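Local structure of periplasmic solute binding protein (6IXI) at residues G61-E66 against D100-P105; F168-G173 against F219-N224; E172-Y177 against L244-L249. The protein binds manganese or zinc in the periplasm and, as a cluster 9 solute-binding protein, probably hands the metal to an ABC importer. All coordinates share one frame; numbering follows the deposited sequence.

Contact 1 of 3, residues G61-E66 against D100-P105. With CD (cadmium ion), chain C.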
# COMPACT_ATOMS: atom_id res chain seq x y z
N GLY A 61 -5.27 6.68 6.47
CA GLY A 61 -6.39 7.48 6.02
C GLY A 61 -6.97 6.89 4.74
O GLY A 61 -6.85 5.69 4.52
N LEU A 62 -7.60 7.74 3.91
CA LEU A 62 -8.31 7.24 2.74
C LEU A 62 -9.18 6.06 3.15
O LEU A 62 -9.33 5.10 2.39
CB LEU A 62 -7.30 6.84 1.66
CG LEU A 62 -6.40 7.96 1.15
CD1 LEU A 62 -5.41 7.43 0.11
CD2 LEU A 62 -7.23 9.10 0.58
N HIS A 63 -9.72 6.12 4.38
CA HIS A 63 -10.73 5.19 4.88
C HIS A 63 -10.16 3.80 5.16
O HIS A 63 -10.94 2.90 5.46
CB HIS A 63 -11.99 5.11 3.99
CG HIS A 63 -12.83 6.34 4.01
ND1 HIS A 63 -14.20 6.31 3.75
CD2 HIS A 63 -12.52 7.64 4.22
CE1 HIS A 63 -14.69 7.53 3.79
NE2 HIS A 63 -13.68 8.37 4.08
N LEU A 64 -8.83 3.63 5.12
CA LEU A 64 -8.27 2.30 5.32
C LEU A 64 -8.65 1.78 6.71
O LEU A 64 -8.92 0.58 6.88
CB LEU A 64 -6.74 2.29 5.15
CG LEU A 64 -6.08 0.94 5.40
CD1 LEU A 64 -6.46 -0.05 4.32
CD2 LEU A 64 -4.56 1.07 5.51
N GLU A 65 -8.64 2.67 7.70
CA GLU A 65 -8.77 2.23 9.08
C GLU A 65 -10.22 2.39 9.55
O GLU A 65 -10.49 2.37 10.76
CB GLU A 65 -7.79 2.99 9.98
CG GLU A 65 -6.31 2.68 9.72
CD GLU A 65 -5.63 3.60 8.72
OE1 GLU A 65 -6.32 4.50 8.23
OE2 GLU A 65 -4.42 3.43 8.45
N GLU A 66 -11.15 2.57 8.62
CA GLU A 66 -12.45 3.09 9.05
C GLU A 66 -13.17 2.12 10.00
O GLU A 66 -13.88 2.57 10.88
CB GLU A 66 -13.34 3.47 7.87
CG GLU A 66 -13.89 2.27 7.12
CD GLU A 66 -14.63 2.66 5.85
OE1 GLU A 66 -14.92 3.88 5.69
OE2 GLU A 66 -14.88 1.77 5.03
N ASP A 100 -17.82 10.29 -7.81
CA ASP A 100 -18.02 10.86 -6.44
C ASP A 100 -18.33 9.72 -5.47
O ASP A 100 -19.48 9.28 -5.37
CB ASP A 100 -19.10 11.94 -6.47
CG ASP A 100 -18.90 13.05 -5.45
OD1 ASP A 100 -18.24 12.79 -4.42
OD2 ASP A 100 -19.40 14.16 -5.70
N SER A 101 -17.30 9.25 -4.75
CA SER A 101 -17.41 8.02 -3.96
C SER A 101 -16.35 7.98 -2.86
O SER A 101 -15.60 8.93 -2.67
CB SER A 101 -17.28 6.81 -4.85
OG SER A 101 -15.98 6.75 -5.44
N GLU A 102 -16.31 6.83 -2.16
CA GLU A 102 -15.33 6.53 -1.12
C GLU A 102 -13.94 6.43 -1.74
O GLU A 102 -13.77 5.94 -2.86
CB GLU A 102 -15.71 5.22 -0.43
CG GLU A 102 -16.31 5.40 0.96
CD GLU A 102 -15.86 4.31 1.93
OE1 GLU A 102 -16.12 4.43 3.14
OE2 GLU A 102 -15.21 3.33 1.46
N PRO A 103 -12.88 6.89 -1.05
CA PRO A 103 -11.52 6.85 -1.61
C PRO A 103 -11.01 5.41 -1.66
O PRO A 103 -11.29 4.59 -0.78
CB PRO A 103 -10.72 7.76 -0.66
CG PRO A 103 -11.46 7.69 0.66
CD PRO A 103 -12.92 7.47 0.31
N ASN A 104 -10.29 5.09 -2.73
CA ASN A 104 -9.46 3.89 -2.78
C ASN A 104 -8.29 4.12 -1.82
O ASN A 104 -7.62 5.15 -1.89
CB ASN A 104 -9.03 3.63 -4.23
CG ASN A 104 -8.29 2.32 -4.43
OD1 ASN A 104 -7.30 2.04 -3.74
ND2 ASN A 104 -8.75 1.52 -5.38
N PRO A 105 -7.99 3.20 -0.87
CA PRO A 105 -6.93 3.46 0.10
C PRO A 105 -5.48 3.20 -0.32
O PRO A 105 -4.57 3.58 0.42
CB PRO A 105 -7.30 2.52 1.24
CG PRO A 105 -7.94 1.34 0.54
CD PRO A 105 -8.61 1.89 -0.70
CD CD C . -16.30 2.04 3.38
O HOH W 1 -17.73 3.33 4.72
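Glu66 and Glu102 meet at a cadmium ion, a surface metal site that joins two loops: segment 61-66, in the loop after strand 56-59, and segment 100-105, in the loop that leads from strand 80-83 towards helix 111-128. Glu102 chelates the metal through both carboxylate oxygens, with OE1 at 2.4 Å from the cadmium, whereas Glu66 gives it OE2 alone, 2.2 Å away. The two side chains reach the ion from opposite directions, their carboxylate planes 40° apart. A water completes the observed ligands and donates a hydrogen bond to Glu66 OE1. The metal probably offsets the repulsion expected where Glu66 OE1 and Glu102 OE1, both acceptors, stand 2.9 Å apart.

Next to the ion, His63 ND1 donates to Glu102 OE1 at 2.8 Å. The acceptor lies in the imidazole plane, but the hydrogen reaches the carboxylate from well above its own plane, so ring and carboxylate stand nearly perpendicular, 86° apart. OE1 thus serves both the metal and the imidazole, and this probably fixes the turn of the Glu102 head. The ring is in turn seated on Pro103, whose CD sits over the centre of one face in a CH-pi contact, 3.7 Å from the centroid.

Behind these groups the backbone of 61-66 is folded by a type I' turn from Gly61 to Leu64 and a type I turn from His63 to Glu66, which put Glu66 at the metal and His63 beside Glu102. Asn104 points away from this loop, its amide binding His106 and Gly173 near the zinc- and manganese-binding site. With CG beside the backbone N (chi1 -61°), Leu62 spreads over the prolines: its CD2 lies 3.9 Å from Pro103 CB and its CB 4.3 Å from Pro105 CB. Leu64 CB touches Pro105 CB at 4.0 Å.

Contact 2 of 3, residues F168-G173 against F219-N224. With CD (cadmium ion), chain B.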
# COMPACT_ATOMS: atom_id res chain seq x y z
N PHE A 168 -2.82 -2.35 -16.05
CA PHE A 168 -2.62 -3.17 -14.86
C PHE A 168 -3.97 -3.79 -14.48
O PHE A 168 -4.88 -3.07 -14.07
CB PHE A 168 -2.12 -2.34 -13.67
CG PHE A 168 -0.80 -1.62 -13.86
CD1 PHE A 168 0.19 -2.14 -14.69
CD2 PHE A 168 -0.55 -0.43 -13.19
CE1 PHE A 168 1.40 -1.48 -14.85
CE2 PHE A 168 0.65 0.25 -13.36
CZ PHE A 168 1.63 -0.28 -14.19
N VAL A 169 -4.06 -5.12 -14.60
CA VAL A 169 -5.29 -5.84 -14.30
C VAL A 169 -5.09 -6.75 -13.09
O VAL A 169 -4.26 -7.66 -13.11
CB VAL A 169 -5.86 -6.60 -15.51
CG1 VAL A 169 -7.18 -7.26 -15.16
CG2 VAL A 169 -6.06 -5.64 -16.68
N THR A 170 -5.89 -6.50 -12.04
CA THR A 170 -5.71 -7.16 -10.77
C THR A 170 -7.07 -7.61 -10.24
O THR A 170 -8.11 -7.38 -10.86
CB THR A 170 -4.95 -6.27 -9.78
OG1 THR A 170 -5.70 -5.09 -9.56
CG2 THR A 170 -3.56 -5.90 -10.26
N SER A 171 -7.04 -8.28 -9.08
CA SER A 171 -8.26 -8.75 -8.46
C SER A 171 -8.89 -7.61 -7.63
O SER A 171 -9.92 -7.06 -8.04
CB SER A 171 -8.00 -10.04 -7.72
OG SER A 171 -7.42 -10.99 -8.64
N GLU A 172 -8.25 -7.22 -6.52
CA GLU A 172 -8.62 -5.99 -5.83
C GLU A 172 -8.10 -4.81 -6.65
O GLU A 172 -7.15 -4.97 -7.42
CB GLU A 172 -7.96 -5.95 -4.45
CG GLU A 172 -8.56 -4.91 -3.50
CD GLU A 172 -7.74 -4.64 -2.24
OE1 GLU A 172 -6.51 -4.93 -2.25
OE2 GLU A 172 -8.32 -4.12 -1.26
N GLY A 173 -8.74 -3.63 -6.53
CA GLY A 173 -8.26 -2.44 -7.23
C GLY A 173 -7.10 -1.79 -6.46
O GLY A 173 -7.20 -0.64 -6.05
N PHE A 219 -3.64 -10.43 -12.42
CA PHE A 219 -3.04 -10.86 -11.17
C PHE A 219 -4.10 -11.10 -10.10
O PHE A 219 -5.23 -10.60 -10.20
CB PHE A 219 -2.10 -9.78 -10.66
CG PHE A 219 -0.96 -9.51 -11.61
CD1 PHE A 219 0.19 -10.28 -11.55
CD2 PHE A 219 -1.07 -8.53 -12.59
CE1 PHE A 219 1.23 -10.05 -12.45
CE2 PHE A 219 -0.02 -8.30 -13.47
CZ PHE A 219 1.13 -9.05 -13.39
N SER A 220 -3.69 -11.85 -9.07
CA SER A 220 -4.34 -11.77 -7.78
C SER A 220 -3.30 -11.32 -6.75
O SER A 220 -2.15 -11.05 -7.10
CB SER A 220 -4.98 -13.08 -7.40
OG SER A 220 -3.99 -14.03 -7.06
N GLU A 221 -3.72 -11.26 -5.48
CA GLU A 221 -2.85 -10.68 -4.48
C GLU A 221 -2.75 -11.59 -3.25
O GLU A 221 -3.43 -12.61 -3.16
CB GLU A 221 -3.29 -9.24 -4.18
CG GLU A 221 -3.34 -8.35 -5.41
CD GLU A 221 -4.69 -8.33 -6.13
OE1 GLU A 221 -5.72 -8.14 -5.44
OE2 GLU A 221 -4.70 -8.52 -7.36
N SER A 222 -1.88 -11.20 -2.31
CA SER A 222 -1.38 -12.16 -1.33
C SER A 222 -2.43 -12.42 -0.25
O SER A 222 -2.31 -13.38 0.49
CB SER A 222 -0.08 -11.71 -0.74
OG SER A 222 -0.25 -10.57 0.08
N THR A 223 -3.45 -11.57 -0.14
CA THR A 223 -4.45 -11.77 0.89
C THR A 223 -5.84 -12.03 0.30
O THR A 223 -6.84 -11.86 1.00
CB THR A 223 -4.53 -10.59 1.88
OG1 THR A 223 -5.07 -9.48 1.18
CG2 THR A 223 -3.21 -10.23 2.53
N ASN A 224 -5.94 -12.44 -0.97
CA ASN A 224 -7.26 -12.77 -1.49
C ASN A 224 -7.15 -14.03 -2.34
O ASN A 224 -6.06 -14.55 -2.54
CB ASN A 224 -7.89 -11.59 -2.25
CG ASN A 224 -7.01 -11.08 -3.37
OD1 ASN A 224 -6.21 -11.83 -3.93
ND2 ASN A 224 -7.14 -9.79 -3.69
CD CD B . -6.42 -3.84 -0.16
O HOH W 2 -5.34 -7.31 -2.87
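Val169 O accepts the backbone N-H of Phe219 at 2.9 Å, joining strands 168-170 and 219-221, which run in the same general sense with their axes 53° apart. At Thr170 the methyl CG2 rests obliquely against the Phe219 side chain, while OG1 turns back to bond Glu172 O. The chain bends a corner at Ser171. There OG, in the carbonyl plane, donates to a lone pair of Phe219 O at 2.7 Å, and the backbone N goes to Glu221 OE2, on its syn side, at 2.9 Å. Glu172 N follows with a bond to the other oxygen, Glu221 OE1, so one carboxylate spans two successive amides. Its side chain is bent at chi2 (91°), which turns both oxygens to the corner. OE1 also takes Asn224 ND2, from above the carboxylate plane, and a water that bridges to Glu172 OE1. Glu172 extends from this corner to chelate cadmium with both oxygens, while the backbone N-H of Asn193 bonds OE2. Glu221 is therefore a second-shell residue: it holds the backbone of a metal ligand, and its gathered donors probably favour the charged carboxylate although Glu172 OE1 lies only 4.6 Å from Glu221 OE1.

Contact 3 of 3, residues E172-Y177 against L244-L249; sequences EGCLVY and LYVDSL. With CD (cadmium ion), chain B; SO4 (sulfate ion), chain M.
Glu172 leaves the backbone with CG anti to N (chi1 -164°) and stays extended beyond it, while Asp247 has an off-staggered chi1 of -93° that swings its carboxylate towards the 172-177 segment. The two acids thereby approach from opposite directions and meet at one cadmium ion. Asp247 chelates it symmetrically, OD1 and OD2 each lying 2.3 Å from the metal. The carboxylate planes stand almost perpendicular, and the nearest oxygens, Glu172 OE1 and Asp247 OD2, come within 3.3 Å of one another. Neither is a hydrogen-bonding partner of the other; the shared cation probably pays for bringing two negative groups so close. His39 and His106 add the remaining protein ligands through their NE2 atoms.

Next to the metal ligands the contact is apolar. Val246 faces Cys174 with both methyls: CG2 presses on Cys174 CB at 3.5 Å, and CG1 lies 3.8 Å from Cys174 SG. The sulfur is set between the backbone N and the carbonyl carbon, beside the valine. Further along, Leu175, at the N-cap position of helix 176-182, puts CD1 against Leu244 CD1 at 4.0 Å; these side chains cross at about a right angle. Thr170 borders both leucines, and helix 259-274 covers them through Ile270 on Leu175 and Lys269 on Leu244.

On the outer side of the second segment, Tyr245 OH donates to a sulfate oxygen, O3, at 3.1 Å, an anion probably taken from the crystallisation liquor. The buried packing thus joins the loop after strand 167-170 to the one after strand 239-244, beside two metal ligands. This two-histidine, two-carboxylate site, occupied by cadmium here and by manganese or zinc in other structures of this protein, resembles that of the manganese-binding members of the cluster 9 solute-binding proteins.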
# COMPACT_ATOMS: atom_id res chain seq x y z
N GLU A 172 -8.25 -7.22 -6.52
CA GLU A 172 -8.62 -5.99 -5.83
C GLU A 172 -8.10 -4.81 -6.65
O GLU A 172 -7.15 -4.97 -7.42
CB GLU A 172 -7.96 -5.95 -4.45
CG GLU A 172 -8.56 -4.91 -3.50
CD GLU A 172 -7.74 -4.64 -2.24
OE1 GLU A 172 -6.51 -4.93 -2.25
OE2 GLU A 172 -8.32 -4.12 -1.26
N GLY A 173 -8.74 -3.63 -6.53
CA GLY A 173 -8.26 -2.44 -7.23
C GLY A 173 -7.10 -1.79 -6.46
O GLY A 173 -7.20 -0.64 -6.05
N CYS A 174 -6.01 -2.55 -6.27
CA CYS A 174 -4.89 -2.18 -5.42
C CYS A 174 -3.84 -1.36 -6.17
O CYS A 174 -2.88 -0.90 -5.54
CB CYS A 174 -4.23 -3.43 -4.84
SG CYS A 174 -3.81 -4.68 -6.09
N LEU A 175 -3.99 -1.15 -7.48
CA LEU A 175 -2.89 -0.59 -8.28
C LEU A 175 -3.31 0.73 -8.93
O LEU A 175 -2.57 1.29 -9.75
CB LEU A 175 -2.43 -1.62 -9.33
CG LEU A 175 -1.65 -2.83 -8.82
CD1 LEU A 175 -0.97 -3.55 -9.98
CD2 LEU A 175 -0.61 -2.41 -7.78
N VAL A 176 -4.46 1.28 -8.51
CA VAL A 176 -4.96 2.49 -9.15
C VAL A 176 -3.98 3.66 -8.99
O VAL A 176 -3.83 4.47 -9.91
CB VAL A 176 -6.41 2.82 -8.72
CG1 VAL A 176 -7.38 1.71 -9.10
CG2 VAL A 176 -6.54 3.14 -7.23
N TYR A 177 -3.27 3.74 -7.85
CA TYR A 177 -2.30 4.81 -7.68
C TYR A 177 -1.00 4.53 -8.44
O TYR A 177 -0.39 5.47 -8.96
CB TYR A 177 -2.04 5.15 -6.21
CG TYR A 177 -3.25 5.68 -5.48
CD1 TYR A 177 -4.16 4.81 -4.89
CD2 TYR A 177 -3.47 7.05 -5.34
CE1 TYR A 177 -5.26 5.28 -4.19
CE2 TYR A 177 -4.57 7.53 -4.63
CZ TYR A 177 -5.46 6.65 -4.06
OH TYR A 177 -6.56 7.11 -3.39
N LEU A 244 0.60 -10.75 -6.42
CA LEU A 244 1.27 -9.53 -5.99
C LEU A 244 1.11 -9.32 -4.48
O LEU A 244 0.17 -9.83 -3.87
CB LEU A 244 0.76 -8.31 -6.76
CG LEU A 244 0.67 -8.46 -8.28
CD1 LEU A 244 -0.04 -7.25 -8.91
CD2 LEU A 244 2.06 -8.62 -8.89
N TYR A 245 2.05 -8.56 -3.91
CA TYR A 245 1.98 -8.12 -2.52
C TYR A 245 1.64 -6.65 -2.49
O TYR A 245 2.36 -5.82 -3.06
CB TYR A 245 3.31 -8.34 -1.80
CG TYR A 245 3.55 -9.79 -1.46
CD1 TYR A 245 3.97 -10.69 -2.44
CD2 TYR A 245 3.30 -10.26 -0.18
CE1 TYR A 245 4.16 -12.03 -2.13
CE2 TYR A 245 3.49 -11.59 0.13
CZ TYR A 245 3.92 -12.48 -0.84
OH TYR A 245 4.10 -13.78 -0.50
N VAL A 246 0.51 -6.35 -1.83
CA VAL A 246 0.01 -4.98 -1.79
C VAL A 246 -0.50 -4.63 -0.39
O VAL A 246 -0.26 -3.51 0.07
CB VAL A 246 -1.05 -4.70 -2.88
CG1 VAL A 246 -0.53 -5.03 -4.27
CG2 VAL A 246 -2.35 -5.46 -2.63
N ASP A 247 -1.21 -5.54 0.28
CA ASP A 247 -2.00 -5.16 1.45
C ASP A 247 -1.22 -5.31 2.75
O ASP A 247 -1.65 -4.81 3.79
CB ASP A 247 -3.31 -5.96 1.53
CG ASP A 247 -4.45 -5.21 0.86
OD1 ASP A 247 -4.22 -4.06 0.44
OD2 ASP A 247 -5.56 -5.79 0.75
N SER A 248 -0.10 -6.03 2.70
CA SER A 248 0.59 -6.40 3.92
C SER A 248 2.01 -6.75 3.54
O SER A 248 2.23 -7.31 2.47
CB SER A 248 -0.10 -7.62 4.52
OG SER A 248 0.60 -8.06 5.68
N LEU A 249 2.96 -6.51 4.45
CA LEU A 249 4.28 -7.10 4.29
C LEU A 249 4.13 -8.61 4.43
O LEU A 249 3.24 -9.10 5.13
CB LEU A 249 5.23 -6.59 5.37
CG LEU A 249 5.46 -5.07 5.41
CD1 LEU A 249 6.52 -4.70 6.45
CD2 LEU A 249 5.88 -4.56 4.04
CD CD B . -6.42 -3.84 -0.16
S SO4 M . 3.73 -14.63 3.30
O1 SO4 M . 3.22 -15.83 3.92
O2 SO4 M . 3.81 -13.59 4.29
O3 SO4 M . 2.83 -14.22 2.25
O4 SO4 M . 5.04 -14.90 2.75

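How the contacts relate
Contact 1 closes first along the chain, in loops of the part that carries the sheet of strands 6-9, 27-30, 56-59 and 80-83; contacts 2 and 3 follow, both using the chain from strand 167-170 into helix 176-182. The centres of contacts 2 and 3 are about 7 Å apart, and the two contacts share Glu172 and Gly173; contact 1 is about 18 Å from contact 2 and about 14 Å from contact 3, centre to centre. Ser220 O and Leu244 N probably bond between contacts 2 and 3. Asn104 O probably bonds Tyr177 OH of contact 3, so contact 1, with its separate cadmium, meets the half supplying Glu172 and Asp247.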